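Local atomic coordinates of periplasmic solute binding protein (Candidatus liberibacter, PDB entry 4CL2), a protein that binds manganese or zinc ions in the periplasm and probably hands them to a membrane transporter for metal uptake. Residues C174-A179 / F184-L189. Sequence-based numbering, arbitrary orientation.
Sequences CLVYLA and FKSLYL
A179, S186 and F184 join the first turn of helix 176-182 to strand 185-188 and the residue before it. The methyl of A179 rests on the strand's entry: its CB lies 3.3 Å from F184 O and 4.0 Å from S186 CB, so the methyl packs against the backbone carbonyl of F184 and the CB of S186. Beside it, F184 N donates to A179 O at 2.8 Å, a nearly straight N-H...O bond (166°) that ties the helix to the residue leading into the strand. The F184 ring takes little part across this interface. With CG anti to its carbonyl carbon (chi1 -83°), it is carried off to stack on F168 and touch L274 of helix 259-274.

These pieces belong to the beta-alpha-beta unit of strand 167-170, helix 176-182 and strand 185-188, in which the two strands run parallel and the helix packs against them. The unit sits in a family 9 solute-binding protein, near its metal site: the V176 side chain is about 6 Å from that of H106, a manganese ligand.

S186 faces the start of the helix. In one of its two conformers, OG is hydrogen-bonded to F168 O of the neighbouring strand and, at 2.8 Å, to a water; the second conformer makes this link less certain. That water accepts from L175 N, also at 2.8 Å, so in that conformer it bridges L175, at the helix N-cap position, to the strand. L175 also brings its CB to 3.9 Å from S186 OG.

Further along, V176 CG1 meets Y188 CE2 at 3.6 Å, the methyl approaching the ring obliquely. Y188 has CG between its backbone N and carbonyl carbon (chi1 49°), an orientation that sets this ring carbon against the valine, while its side chain also touches T170 of strand 167-170 and M202 of helix 200-212.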
loop_
_atom_site.group_PDB
_atom_site.type_symbol
_atom_site.label_atom_id
_atom_site.label_comp_id
_atom_site.label_asym_id
_atom_site.label_seq_id
_atom_site.Cartn_x
_atom_site.Cartn_y
_atom_site.Cartn_z
ATOM N N CYS A 174 5.704 0.849 7.084
ATOM C CA CYS A 174 4.805 0.993 5.968
ATOM C C CYS A 174 5.273 2.013 4.930
ATOM O O CYS A 174 4.643 2.115 3.908
ATOM C CB CYS A 174 3.417 1.403 6.495
ATOM S SG CYS A 174 3.402 2.872 7.520
ATOM N N LEU A 175 6.287 2.801 5.246
ATOM C CA LEU A 175 6.684 3.916 4.336
ATOM C C LEU A 175 8.032 3.698 3.721
ATOM O O LEU A 175 8.602 4.654 3.115
ATOM C CB LEU A 175 6.682 5.314 5.015
ATOM C CG LEU A 175 5.326 5.768 5.553
ATOM C CD1 LEU A 175 5.425 7.148 6.190
ATOM C CD2 LEU A 175 4.202 5.712 4.536
ATOM N N VAL A 176 8.586 2.489 3.792
ATOM C CA VAL A 176 9.950 2.291 3.311
ATOM C C VAL A 176 10.056 2.554 1.798
ATOM O O VAL A 176 11.097 3.087 1.352
ATOM C CB VAL A 176 10.541 0.945 3.670
ATOM C CG1 VAL A 176 10.591 0.810 5.189
ATOM C CG2 VAL A 176 9.752 -0.218 3.062
ATOM N N TYR A 177 9.040 2.173 1.041
ATOM C CA TYR A 177 9.013 2.503 -0.395
ATOM C C TYR A 177 8.804 3.980 -0.705
ATOM O O TYR A 177 9.411 4.503 -1.692
ATOM C CB TYR A 177 8.020 1.648 -1.133
ATOM C CG TYR A 177 8.364 0.163 -1.121
ATOM C CD1 TYR A 177 7.928 -0.682 -0.064
ATOM C CD2 TYR A 177 9.117 -0.417 -2.134
ATOM C CE1 TYR A 177 8.248 -2.037 -0.048
ATOM C CE2 TYR A 177 9.428 -1.756 -2.121
ATOM C CZ TYR A 177 8.982 -2.589 -1.071
ATOM O OH TYR A 177 9.331 -3.919 -1.093
ATOM N N LEU A 178 7.971 4.684 0.074
ATOM C CA LEU A 178 7.863 6.121 -0.026
ATOM C C LEU A 178 9.213 6.811 0.219
ATOM O O LEU A 178 9.599 7.753 -0.466
ATOM C CB LEU A 178 6.821 6.669 0.928
ATOM C CG LEU A 178 6.404 8.103 0.670
ATOM C CD1 LEU A 178 5.722 8.195 -0.679
ATOM C CD2 LEU A 178 5.502 8.612 1.759
ATOM N N ALA A 179 9.910 6.398 1.297
ATOM C CA ALA A 179 11.207 6.928 1.629
ATOM C C ALA A 179 12.195 6.778 0.462
ATOM O O ALA A 179 12.933 7.705 0.122
ATOM C CB ALA A 179 11.766 6.224 2.889
ATOM N N PHE A 184 14.107 9.952 1.416
ATOM C CA PHE A 184 14.047 10.143 2.873
ATOM C C PHE A 184 14.590 8.882 3.531
ATOM O O PHE A 184 14.619 7.785 2.943
ATOM C CB PHE A 184 12.590 10.388 3.341
ATOM C CG PHE A 184 12.144 11.793 3.188
ATOM C CD1 PHE A 184 12.106 12.356 1.898
ATOM C CD2 PHE A 184 11.706 12.552 4.254
ATOM C CE1 PHE A 184 11.713 13.663 1.695
ATOM C CE2 PHE A 184 11.338 13.874 4.055
ATOM C CZ PHE A 184 11.336 14.427 2.791
ATOM N N LYS A 185 14.981 9.016 4.776
ATOM C CA LYS A 185 15.302 7.819 5.593
ATOM C C LYS A 185 14.070 7.376 6.384
ATOM O O LYS A 185 13.218 8.206 6.620
ATOM C CB LYS A 185 16.415 8.190 6.560
ATOM C CG LYS A 185 17.738 8.517 5.857
ATOM C CD LYS A 185 18.420 9.721 6.526
ATOM C CE LYS A 185 17.937 11.061 5.952
ATOM N NZ LYS A 185 18.162 12.179 6.911
ATOM N N SER A 186 13.909 6.085 6.700
ATOM C CA SER A 186 12.671 5.582 7.417
ATOM C C SER A 186 13.218 4.929 8.733
ATOM O O SER A 186 14.396 4.435 8.849
ATOM C CB SER A 186 11.665 4.617 6.587
ATOM O OG SER A 186 10.152 4.843 6.699
ATOM N N LEU A 187 12.390 5.023 9.740
ATOM C CA LEU A 187 12.586 4.370 11.031
ATOM C C LEU A 187 11.209 3.891 11.418
ATOM O O LEU A 187 10.220 4.526 11.059
ATOM C CB LEU A 187 13.055 5.333 12.093
ATOM C CG LEU A 187 14.512 5.513 12.482
ATOM C CD1 LEU A 187 14.500 6.466 13.682
ATOM C CD2 LEU A 187 15.147 4.181 12.871
ATOM N N TYR A 188 11.152 2.737 12.078
ATOM C CA TYR A 188 9.867 2.162 12.445
ATOM C C TYR A 188 10.045 1.207 13.597
ATOM O O TYR A 188 11.176 0.843 13.957
ATOM C CB TYR A 188 9.126 1.521 11.273
ATOM C CG TYR A 188 9.966 0.589 10.458
ATOM C CD1 TYR A 188 10.155 -0.725 10.853
ATOM C CD2 TYR A 188 10.644 1.051 9.316
ATOM C CE1 TYR A 188 10.957 -1.585 10.096
ATOM C CE2 TYR A 188 11.458 0.207 8.579
ATOM C CZ TYR A 188 11.574 -1.090 8.933
ATOM O OH TYR A 188 12.387 -1.891 8.162
ATOM N N LEU A 189 8.913 0.787 14.166
ATOM C CA LEU A 189 8.913 -0.060 15.388
ATOM C C LEU A 189 8.783 -1.582 15.102
ATOM O O LEU A 189 9.271 -2.400 15.900
ATOM C CB LEU A 189 7.783 0.421 16.318
ATOM C CG LEU A 189 7.753 1.909 16.619
ATOM C CD1 LEU A 189 6.671 2.267 17.654
ATOM C CD2 LEU A 189 9.080 2.372 17.149
HETATM O O HOH W 1 8.088 3.018 7.385
#